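Local coordinates for protein oligopeptide ABC transporter OppAIV (Borrelia burgdorferi B31, PDB 4GL8) that probably binds oligopeptides outside the inner membrane and hands them to an ABC transporter for uptake, at residues F290-M295 / I423-S428; R332-Y337 / K480-I485; Y453-Y458 / I486-P491. One frame throughout, in Å; residues are numbered along the deposited sequence.

Contact 1 of 3, residues F290-M295 / I423-S428; sequences FYSLNM and IRSGWS
Gly-426 lies over one face of the Phe-290 ring. Its backbone N sits above the ring centre, and Gly-426 CA makes a CH-pi contact 3.7 Å from the Phe-290 ring centroid. Having no side chain, Gly-426 lets its backbone lie directly on this ring. The Tyr-291 ring is covered in a similar way by Arg-424, whose CA stands 3.8 Å from the centroid and is offset toward the rim. Arg-424 CB meets Tyr-291 CE1 at 3.5 Å. Beyond CB the arginine chain crosses the tyrosine at about a right angle and bends away. Phe-290 CG lies between the backbone N and the carbonyl carbon (chi1 61°), which brings the ring under the neighbouring strand. Phe-290 CE2 also touches Trp-427 CB at 4.2 Å.

The strands run antiparallel but are strongly splayed: the axes of the short strand segments lie 119° apart. Ser-292 and Ile-423 form a hydrogen-bonded pair. Ser-292 N gives to Ile-423 O at 2.9 Å, and Ile-423 N gives to Ser-292 O at 3.1 Å in a straighter bond (165°). Tyr-291 and Arg-424 form the next, non-hydrogen-bonded pair. Ser-292 OG is hydrogen-bonded to Ser-449 O.

The polar end of Arg-424 reaches the bound peptide, where NH1 bonds to the peptide backbone, and NH1 also bonds to Asn-377. Trp-427 packs on the peptide backbone, and Ser-428 bonds to it through its own backbone. This is a buried strand pair in a family 5 solute-binding protein, and one of its strands lines the peptide site.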
loop_
_atom_site.group_PDB
_atom_site.type_symbol
_atom_site.label_atom_id
_atom_site.label_comp_id
_atom_site.label_asym_id
_atom_site.label_seq_id
_atom_site.Cartn_x
_atom_site.Cartn_y
_atom_site.Cartn_z
ATOM N N PHE A 290 -1.681 -8.328 9.140
ATOM C CA PHE A 290 -1.011 -9.569 9.514
ATOM C C PHE A 290 0.284 -9.248 10.267
ATOM O O PHE A 290 0.764 -8.149 10.191
ATOM C CB PHE A 290 -0.774 -10.492 8.311
ATOM C CG PHE A 290 0.118 -9.920 7.213
ATOM C CD1 PHE A 290 1.489 -10.020 7.292
ATOM C CD2 PHE A 290 -0.442 -9.348 6.080
ATOM C CE1 PHE A 290 2.309 -9.527 6.276
ATOM C CE2 PHE A 290 0.353 -8.861 5.047
ATOM C CZ PHE A 290 1.748 -8.939 5.153
ATOM N N TYR A 291 0.801 -10.203 11.036
ATOM C CA TYR A 291 2.105 -10.034 11.688
ATOM C C TYR A 291 3.129 -10.860 10.928
ATOM O O TYR A 291 2.943 -12.062 10.765
ATOM C CB TYR A 291 2.013 -10.466 13.172
ATOM C CG TYR A 291 1.616 -9.350 14.124
ATOM C CD1 TYR A 291 0.734 -8.351 13.751
ATOM C CD2 TYR A 291 2.148 -9.297 15.408
ATOM C CE1 TYR A 291 0.417 -7.310 14.629
ATOM C CE2 TYR A 291 1.817 -8.290 16.288
ATOM C CZ TYR A 291 0.957 -7.289 15.895
ATOM O OH TYR A 291 0.667 -6.294 16.810
ATOM N N SER A 292 4.185 -10.222 10.433
ATOM C CA SER A 292 5.268 -10.930 9.766
ATOM C C SER A 292 6.221 -11.552 10.767
ATOM O O SER A 292 6.346 -11.075 11.921
ATOM C CB SER A 292 6.081 -9.984 8.907
ATOM O OG SER A 292 5.307 -9.286 7.962
ATOM N N LEU A 293 6.907 -12.591 10.286
ATOM C CA LEU A 293 7.768 -13.447 11.092
ATOM C C LEU A 293 9.075 -13.617 10.330
ATOM O O LEU A 293 9.064 -14.010 9.178
ATOM C CB LEU A 293 7.115 -14.804 11.356
ATOM C CG LEU A 293 5.720 -14.738 11.975
ATOM C CD1 LEU A 293 5.039 -16.087 11.912
ATOM C CD2 LEU A 293 5.713 -14.229 13.400
ATOM N N ASN A 294 10.190 -13.287 10.963
ATOM C CA ASN A 294 11.490 -13.412 10.358
ATOM C C ASN A 294 11.913 -14.876 10.401
ATOM O O ASN A 294 12.237 -15.408 11.468
ATOM C CB ASN A 294 12.505 -12.500 11.054
ATOM C CG ASN A 294 13.814 -12.384 10.261
ATOM O OD1 ASN A 294 14.264 -13.342 9.635
ATOM N ND2 ASN A 294 14.432 -11.221 10.305
ATOM N N MET A 295 11.911 -15.522 9.229
ATOM C CA MET A 295 12.223 -16.948 9.130
ATOM C C MET A 295 13.658 -17.255 9.499
ATOM O O MET A 295 13.975 -18.408 9.707
ATOM C CB MET A 295 12.043 -17.482 7.706
ATOM C CG MET A 295 10.703 -17.221 7.072
ATOM S SD MET A 295 9.407 -18.088 7.954
ATOM C CE MET A 295 8.097 -17.866 6.799
ATOM N N ILE A 423 7.025 -8.522 13.549
ATOM C CA ILE A 423 6.686 -7.135 13.290
ATOM C C ILE A 423 5.265 -7.012 12.769
ATOM O O ILE A 423 4.867 -7.715 11.816
ATOM C CB ILE A 423 7.697 -6.501 12.312
ATOM C CG1 ILE A 423 7.562 -4.988 12.266
ATOM C CG2 ILE A 423 7.573 -7.099 10.900
ATOM C CD1 ILE A 423 8.785 -4.322 11.672
ATOM N N ARG A 424 4.488 -6.122 13.409
ATOM C CA ARG A 424 3.176 -5.776 12.889
ATOM C C ARG A 424 3.296 -5.375 11.438
ATOM O O ARG A 424 4.177 -4.622 11.060
ATOM C CB ARG A 424 2.525 -4.642 13.699
ATOM C CG ARG A 424 1.238 -4.141 13.086
ATOM C CD ARG A 424 1.415 -2.908 12.229
ATOM N NE ARG A 424 0.465 -2.938 11.136
ATOM C CZ ARG A 424 0.313 -1.972 10.229
ATOM N NH1 ARG A 424 1.051 -0.857 10.257
ATOM N NH2 ARG A 424 -0.581 -2.142 9.265
ATOM N N SER A 425 2.382 -5.857 10.625
ATOM C CA SER A 425 2.565 -5.736 9.196
ATOM C C SER A 425 1.200 -5.646 8.532
ATOM O O SER A 425 0.235 -5.239 9.161
ATOM C CB SER A 425 3.415 -6.942 8.744
ATOM O OG SER A 425 3.791 -6.867 7.406
ATOM N N GLY A 426 1.092 -6.080 7.285
ATOM C CA GLY A 426 -0.114 -5.875 6.510
ATOM C C GLY A 426 0.203 -5.145 5.220
ATOM O O GLY A 426 1.328 -4.669 5.021
ATOM N N TRP A 427 -0.815 -5.035 4.371
ATOM C CA TRP A 427 -0.610 -4.645 3.012
ATOM C C TRP A 427 -1.864 -4.014 2.520
ATOM O O TRP A 427 -2.940 -4.503 2.763
ATOM C CB TRP A 427 -0.303 -5.868 2.166
ATOM C CG TRP A 427 0.195 -5.584 0.798
ATOM C CD1 TRP A 427 -0.443 -5.863 -0.385
ATOM C CD2 TRP A 427 1.451 -4.994 0.445
ATOM N NE1 TRP A 427 0.334 -5.477 -1.445
ATOM C CE2 TRP A 427 1.511 -4.953 -0.961
ATOM C CE3 TRP A 427 2.539 -4.524 1.185
ATOM C CZ2 TRP A 427 2.627 -4.453 -1.652
ATOM C CZ3 TRP A 427 3.642 -4.004 0.506
ATOM C CH2 TRP A 427 3.678 -3.975 -0.893
ATOM N N SER A 428 -1.699 -2.907 1.840
ATOM C CA SER A 428 -2.781 -2.273 1.150
ATOM C C SER A 428 -2.584 -2.569 -0.332
ATOM O O SER A 428 -1.495 -2.335 -0.882
ATOM C CB SER A 428 -2.785 -0.769 1.475
ATOM O OG SER A 428 -3.064 -0.016 0.325
#

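Contact 2 of 3, residues R332-Y337 / K480-I485; sequences RATPDY and KAEAII
Ala-333 and Glu-482 bring the two backbones nearest each other, with 6.9 Å between their CA atoms. Residues 332-337 form an irregular loop without helix or strand. Residues 480-485 are a piece of helix 471-489. The loop turns two successive backbone N-H groups, those of Ala-333 and Thr-334, toward the helix, and both are taken up by one carboxylate oxygen.

That oxygen is Glu-482 OE1. Ala-333 N gives to Glu-482 OE1 at 2.9 Å, nearly in line with the C-O bond. Thr-334 N adds a weak bond to Glu-482 OE1 at 3.2 Å. Arg-332 NE completes the set with a salt bridge to Glu-482 OE1 at 3.1 Å, on the syn side of the carboxylate. The guanidinium and carboxylate planes are 83° apart, yet OE1 lies close to the guanidinium plane, at its edge. Glu-482 reaches this far because CG is anti to the backbone N (chi1 -169°) and the chain beyond is extended. Its other oxygen, OE2, is hydrogen-bonded to the hydroxyls of Tyr-340 and Tyr-342. Both oxygens of this buried carboxylate thus have partners, which would probably favour its charged form.

Arg-332 is bent at chi2 and chi3, which folds the guanidinium back over its own loop. There Arg-332 NH1 makes a salt bridge to Asp-336 OD1 at 2.7 Å, and Arg-332 NH2 bonds to Thr-334 OG1 at 2.9 Å. Partners at three places on its edge fix the rotation of the group. Thr-334 OG1 in turn gives to Pro-335 O.

Apolar contact is slight: Ala-333 CB meets Ile-485 CD1 at 3.9 Å. Arg-332, Asp-336 and Glu-482 form a salt-bridge network that ties a loop to the side of a helix.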
loop_
_atom_site.group_PDB
_atom_site.type_symbol
_atom_site.label_atom_id
_atom_site.label_comp_id
_atom_site.label_asym_id
_atom_site.label_seq_id
_atom_site.Cartn_x
_atom_site.Cartn_y
_atom_site.Cartn_z
ATOM N N ARG A 332 -7.377 -15.641 5.986
ATOM C CA ARG A 332 -7.021 -15.342 4.602
ATOM C C ARG A 332 -5.914 -14.320 4.476
ATOM O O ARG A 332 -5.739 -13.446 5.335
ATOM C CB ARG A 332 -8.234 -14.833 3.790
ATOM C CG ARG A 332 -9.359 -15.859 3.547
ATOM C CD ARG A 332 -9.190 -16.671 2.269
ATOM N NE ARG A 332 -9.046 -15.769 1.138
ATOM C CZ ARG A 332 -10.040 -15.201 0.455
ATOM N NH1 ARG A 332 -11.312 -15.487 0.698
ATOM N NH2 ARG A 332 -9.753 -14.359 -0.526
ATOM N N ALA A 333 -5.189 -14.436 3.364
ATOM C CA ALA A 333 -4.112 -13.510 2.998
ATOM C C ALA A 333 -4.552 -12.414 2.017
ATOM O O ALA A 333 -3.839 -11.444 1.799
ATOM C CB ALA A 333 -2.971 -14.313 2.389
ATOM N N THR A 334 -5.691 -12.600 1.359
ATOM C CA THR A 334 -6.181 -11.617 0.392
ATOM C C THR A 334 -7.617 -11.226 0.726
ATOM O O THR A 334 -8.354 -12.013 1.285
ATOM C CB THR A 334 -6.198 -12.173 -1.042
ATOM O OG1 THR A 334 -7.270 -13.097 -1.163
ATOM C CG2 THR A 334 -4.886 -12.905 -1.395
ATOM N N PRO A 335 -8.016 -10.004 0.358
ATOM C CA PRO A 335 -9.431 -9.714 0.349
ATOM C C PRO A 335 -10.096 -10.525 -0.767
ATOM O O PRO A 335 -9.392 -11.137 -1.583
ATOM C CB PRO A 335 -9.500 -8.230 0.025
ATOM C CG PRO A 335 -8.116 -7.705 0.161
ATOM C CD PRO A 335 -7.204 -8.854 -0.070
ATOM N N ASP A 336 -11.428 -10.531 -0.776
ATOM C CA ASP A 336 -12.210 -11.095 -1.876
ATOM C C ASP A 336 -12.339 -10.062 -2.985
ATOM O O ASP A 336 -12.352 -8.862 -2.715
ATOM C CB ASP A 336 -13.605 -11.496 -1.403
ATOM C CG ASP A 336 -13.593 -12.707 -0.470
ATOM O OD1 ASP A 336 -12.719 -13.612 -0.562
ATOM O OD2 ASP A 336 -14.488 -12.743 0.379
ATOM N N TYR A 337 -12.390 -10.530 -4.228
ATOM C CA TYR A 337 -12.642 -9.674 -5.406
ATOM C C TYR A 337 -13.696 -10.368 -6.257
ATOM O O TYR A 337 -14.007 -11.526 -6.021
ATOM C CB TYR A 337 -11.369 -9.433 -6.245
ATOM C CG TYR A 337 -10.221 -8.851 -5.475
ATOM C CD1 TYR A 337 -9.920 -7.492 -5.555
ATOM C CD2 TYR A 337 -9.421 -9.663 -4.641
ATOM C CE1 TYR A 337 -8.854 -6.966 -4.841
ATOM C CE2 TYR A 337 -8.352 -9.147 -3.929
ATOM C CZ TYR A 337 -8.083 -7.803 -4.014
ATOM O OH TYR A 337 -7.061 -7.277 -3.290
ATOM N N LYS A 480 -4.940 -22.445 -4.752
ATOM C CA LYS A 480 -3.921 -23.416 -4.289
ATOM C C LYS A 480 -2.650 -22.722 -3.747
ATOM O O LYS A 480 -2.064 -23.167 -2.793
ATOM C CB LYS A 480 -3.552 -24.446 -5.387
ATOM N N ALA A 481 -2.231 -21.617 -4.339
ATOM C CA ALA A 481 -1.071 -20.868 -3.795
ATOM C C ALA A 481 -1.386 -20.265 -2.404
ATOM O O ALA A 481 -0.640 -20.423 -1.434
ATOM C CB ALA A 481 -0.633 -19.786 -4.768
ATOM N N GLU A 482 -2.521 -19.610 -2.299
ATOM C CA GLU A 482 -2.937 -19.033 -1.038
ATOM C C GLU A 482 -3.069 -20.091 0.057
ATOM O O GLU A 482 -2.726 -19.820 1.208
ATOM C CB GLU A 482 -4.275 -18.286 -1.168
ATOM C CG GLU A 482 -4.562 -17.458 0.074
ATOM C CD GLU A 482 -5.828 -16.629 0.014
ATOM O OE1 GLU A 482 -5.975 -15.795 0.931
ATOM O OE2 GLU A 482 -6.680 -16.841 -0.900
ATOM N N ALA A 483 -3.587 -21.273 -0.282
ATOM C CA ALA A 483 -3.741 -22.335 0.707
ATOM C C ALA A 483 -2.411 -22.718 1.317
ATOM O O ALA A 483 -2.373 -23.082 2.475
ATOM C CB ALA A 483 -4.388 -23.571 0.106
ATOM N N ILE A 484 -1.330 -22.652 0.543
ATOM C CA ILE A 484 -0.002 -22.985 1.056
ATOM C C ILE A 484 0.416 -22.013 2.156
ATOM O O ILE A 484 0.893 -22.437 3.200
ATOM C CB ILE A 484 1.074 -22.998 -0.062
ATOM C CG1 ILE A 484 0.851 -24.159 -1.034
ATOM C CG2 ILE A 484 2.472 -23.090 0.513
ATOM C CD1 ILE A 484 1.689 -24.023 -2.274
ATOM N N ILE A 485 0.270 -20.717 1.928
ATOM C CA ILE A 485 0.608 -19.741 2.984
ATOM C C ILE A 485 -0.393 -19.682 4.153
ATOM O O ILE A 485 0.031 -19.561 5.289
ATOM C CB ILE A 485 0.908 -18.338 2.433
ATOM C CG1 ILE A 485 -0.313 -17.718 1.768
ATOM C CG2 ILE A 485 2.108 -18.433 1.485
ATOM C CD1 ILE A 485 -0.014 -16.418 1.046
#

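Contact 3 of 3, residues Y453-Y458 / I486-P491; sequences YSNSEY and IERDFP
Tyr-453 and Asn-455 converge on Asp-489, next to a salt bridge between Glu-457 and Arg-488. The contact joins a helix N-terminus to a helix C-terminus. Asn-455 is the N-cap of helix 456-466, and Asp-489 lies in the last turn of helix 471-489, which has a wider pi-type shape.

The Tyr-453 ring and the Asp-489 carboxylate stand 76° apart. Asp-489 OD2 comes to the edge of the ring, close to its plane, and accepts from Tyr-453 OH at 2.8 Å on its anti side. Asn-455 ND2 reaches the same oxygen, Asp-489 OD2, at 2.8 Å, on the syn side, with the amide and carboxylate planes 43° apart. Two donors thus grip Asp-489 OD2, roughly at a right angle to each other. Asp-489 CG is anti to its own carbonyl carbon (chi1 -74°), which turns the carboxylate toward both of them.

One face of the Tyr-453 ring is covered by Pro-491. Pro-491 CB lies 3.9 Å from the Tyr-453 ring centroid, offset toward the rim, in a CH-pi contact.

Farther out, Glu-457 and Arg-488 cross at about a right angle. Arg-488 NH1 bonds to Glu-457 OE1 at 2.9 Å, and NH2 adds a weak bond to the same oxygen. OE1 stays near the guanidinium plane, while NH1 approaches from above the carboxylate plane. Both residues are exposed, so solvent probably tempers this bridge. With Asp-489 they form a salt-bridge network, although the link from Arg-488 NE to Asp-489 OD1 is long.

The Asn-455 amide serves two helices. While ND2 holds Asp-489, Asn-455 OD1 caps helix 456-466 by accepting from Tyr-458 N at 2.9 Å.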
loop_
_atom_site.group_PDB
_atom_site.type_symbol
_atom_site.label_atom_id
_atom_site.label_comp_id
_atom_site.label_asym_id
_atom_site.label_seq_id
_atom_site.Cartn_x
_atom_site.Cartn_y
_atom_site.Cartn_z
ATOM N N TYR A 453 11.063 -15.928 3.643
ATOM C CA TYR A 453 10.151 -16.982 3.252
ATOM C C TYR A 453 10.436 -17.324 1.797
ATOM O O TYR A 453 10.653 -16.437 0.961
ATOM C CB TYR A 453 8.692 -16.586 3.448
ATOM C CG TYR A 453 7.723 -17.653 2.964
ATOM C CD1 TYR A 453 7.623 -18.879 3.597
ATOM C CD2 TYR A 453 6.915 -17.425 1.870
ATOM C CE1 TYR A 453 6.743 -19.849 3.140
ATOM C CE2 TYR A 453 6.016 -18.381 1.418
ATOM C CZ TYR A 453 5.937 -19.593 2.051
ATOM O OH TYR A 453 5.053 -20.546 1.564
ATOM N N SER A 454 10.460 -18.620 1.507
ATOM C CA SER A 454 10.664 -19.095 0.152
ATOM C C SER A 454 10.115 -20.494 -0.013
ATOM O O SER A 454 10.601 -21.450 0.558
ATOM C CB SER A 454 12.153 -19.101 -0.227
ATOM O OG SER A 454 12.286 -19.583 -1.557
ATOM N N ASN A 455 9.075 -20.592 -0.804
ATOM C CA ASN A 455 8.492 -21.865 -1.122
ATOM C C ASN A 455 8.398 -21.912 -2.640
ATOM O O ASN A 455 7.642 -21.154 -3.258
ATOM C CB ASN A 455 7.128 -22.003 -0.461
ATOM C CG ASN A 455 6.475 -23.321 -0.787
ATOM O OD1 ASN A 455 6.310 -23.652 -1.941
ATOM N ND2 ASN A 455 6.119 -24.068 0.213
ATOM N N SER A 456 9.212 -22.764 -3.237
ATOM C CA SER A 456 9.300 -22.801 -4.688
ATOM C C SER A 456 7.996 -23.306 -5.339
ATOM O O SER A 456 7.643 -22.852 -6.413
ATOM C CB SER A 456 10.526 -23.617 -5.126
ATOM O OG SER A 456 10.301 -24.971 -4.864
ATOM N N GLU A 457 7.252 -24.184 -4.668
ATOM C CA GLU A 457 5.960 -24.597 -5.194
ATOM C C GLU A 457 4.985 -23.402 -5.298
ATOM O O GLU A 457 4.321 -23.229 -6.330
ATOM C CB GLU A 457 5.319 -25.724 -4.379
ATOM C CG GLU A 457 3.828 -25.843 -4.713
ATOM C CD GLU A 457 3.095 -27.012 -4.052
ATOM O OE1 GLU A 457 3.484 -27.470 -2.948
ATOM O OE2 GLU A 457 2.103 -27.467 -4.661
ATOM N N TYR A 458 4.907 -22.593 -4.239
ATOM C CA TYR A 458 4.192 -21.303 -4.262
ATOM C C TYR A 458 4.637 -20.375 -5.409
ATOM O O TYR A 458 3.797 -19.909 -6.206
ATOM C CB TYR A 458 4.352 -20.583 -2.917
ATOM C CG TYR A 458 3.544 -19.314 -2.762
ATOM C CD1 TYR A 458 4.095 -18.073 -3.065
ATOM C CD2 TYR A 458 2.271 -19.342 -2.268
ATOM C CE1 TYR A 458 3.379 -16.901 -2.912
ATOM C CE2 TYR A 458 1.539 -18.170 -2.103
ATOM C CZ TYR A 458 2.104 -16.954 -2.424
ATOM O OH TYR A 458 1.379 -15.802 -2.270
ATOM N N ILE A 486 -1.694 -19.797 3.892
ATOM C CA ILE A 486 -2.685 -19.731 4.993
ATOM C C ILE A 486 -3.008 -21.021 5.761
ATOM O O ILE A 486 -3.434 -20.907 6.901
ATOM C CB ILE A 486 -4.012 -18.992 4.594
ATOM C CG1 ILE A 486 -4.936 -19.840 3.730
ATOM C CG2 ILE A 486 -3.708 -17.686 3.867
ATOM C CD1 ILE A 486 -6.219 -19.107 3.365
ATOM N N GLU A 487 -2.844 -22.212 5.164
ATOM C CA GLU A 487 -3.097 -23.512 5.865
ATOM C C GLU A 487 -1.876 -24.396 6.104
ATOM O O GLU A 487 -1.988 -25.367 6.837
ATOM C CB GLU A 487 -4.051 -24.453 5.106
ATOM C CG GLU A 487 -5.169 -23.835 4.287
ATOM C CD GLU A 487 -6.161 -24.898 3.728
ATOM O OE1 GLU A 487 -6.894 -24.572 2.776
ATOM O OE2 GLU A 487 -6.233 -26.053 4.227
ATOM N N ARG A 488 -0.757 -24.137 5.442
ATOM C CA ARG A 488 0.382 -25.056 5.509
ATOM C C ARG A 488 1.635 -24.412 6.071
ATOM O O ARG A 488 2.142 -24.874 7.066
ATOM C CB ARG A 488 0.688 -25.662 4.128
ATOM C CG ARG A 488 1.740 -26.767 4.161
ATOM C CD ARG A 488 1.807 -27.564 2.856
ATOM N NE ARG A 488 2.767 -27.012 1.898
ATOM C CZ ARG A 488 2.700 -27.163 0.564
ATOM N NH1 ARG A 488 3.636 -26.606 -0.207
ATOM N NH2 ARG A 488 1.702 -27.854 -0.016
ATOM N N ASP A 489 2.155 -23.370 5.424
ATOM C CA ASP A 489 3.440 -22.796 5.824
ATOM C C ASP A 489 3.340 -21.715 6.908
ATOM O O ASP A 489 4.300 -21.530 7.632
ATOM C CB ASP A 489 4.217 -22.253 4.617
ATOM C CG ASP A 489 4.832 -23.360 3.745
ATOM O OD1 ASP A 489 4.667 -24.555 4.066
ATOM O OD2 ASP A 489 5.479 -23.016 2.724
ATOM N N PHE A 490 2.208 -21.014 7.013
ATOM C CA PHE A 490 2.056 -19.934 7.975
ATOM C C PHE A 490 3.279 -18.986 8.031
ATOM O O PHE A 490 3.855 -18.781 9.103
ATOM C CB PHE A 490 1.783 -20.500 9.380
ATOM C CG PHE A 490 0.474 -21.240 9.502
ATOM C CD1 PHE A 490 -0.670 -20.588 9.961
ATOM C CD2 PHE A 490 0.378 -22.569 9.136
ATOM C CE1 PHE A 490 -1.883 -21.257 10.066
ATOM C CE2 PHE A 490 -0.830 -23.243 9.234
ATOM C CZ PHE A 490 -1.973 -22.580 9.701
ATOM N N PRO A 491 3.689 -18.416 6.888
ATOM C CA PRO A 491 4.760 -17.424 6.960
ATOM C C PRO A 491 4.411 -16.201 7.792
ATOM O O PRO A 491 5.298 -15.509 8.301
ATOM C CB PRO A 491 4.961 -16.993 5.484
ATOM C CG PRO A 491 3.690 -17.320 4.808
ATOM C CD PRO A 491 3.152 -18.549 5.522
#

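In the fold
Contact 1 is the most central, with its centre about 13 Å from that of the chain. Contact 2 is also buried, at about 17 Å. Contact 3, at about 22 Å, is only partly buried. Chemistry follows place: strand pairing and ring faces in contact 1, a buried carboxylate network in contact 2, and a mixed group ending in an exposed salt bridge in contact 3. Contacts 2 and 3 both use helix 471-489, one on its flank and one at its end. They touch where Ile-485 O packs on Pro-491 CD. Contacts 1 and 3 meet where Met-295 CE packs on Tyr-453 and Pro-491. Contacts 1 and 2 do not touch.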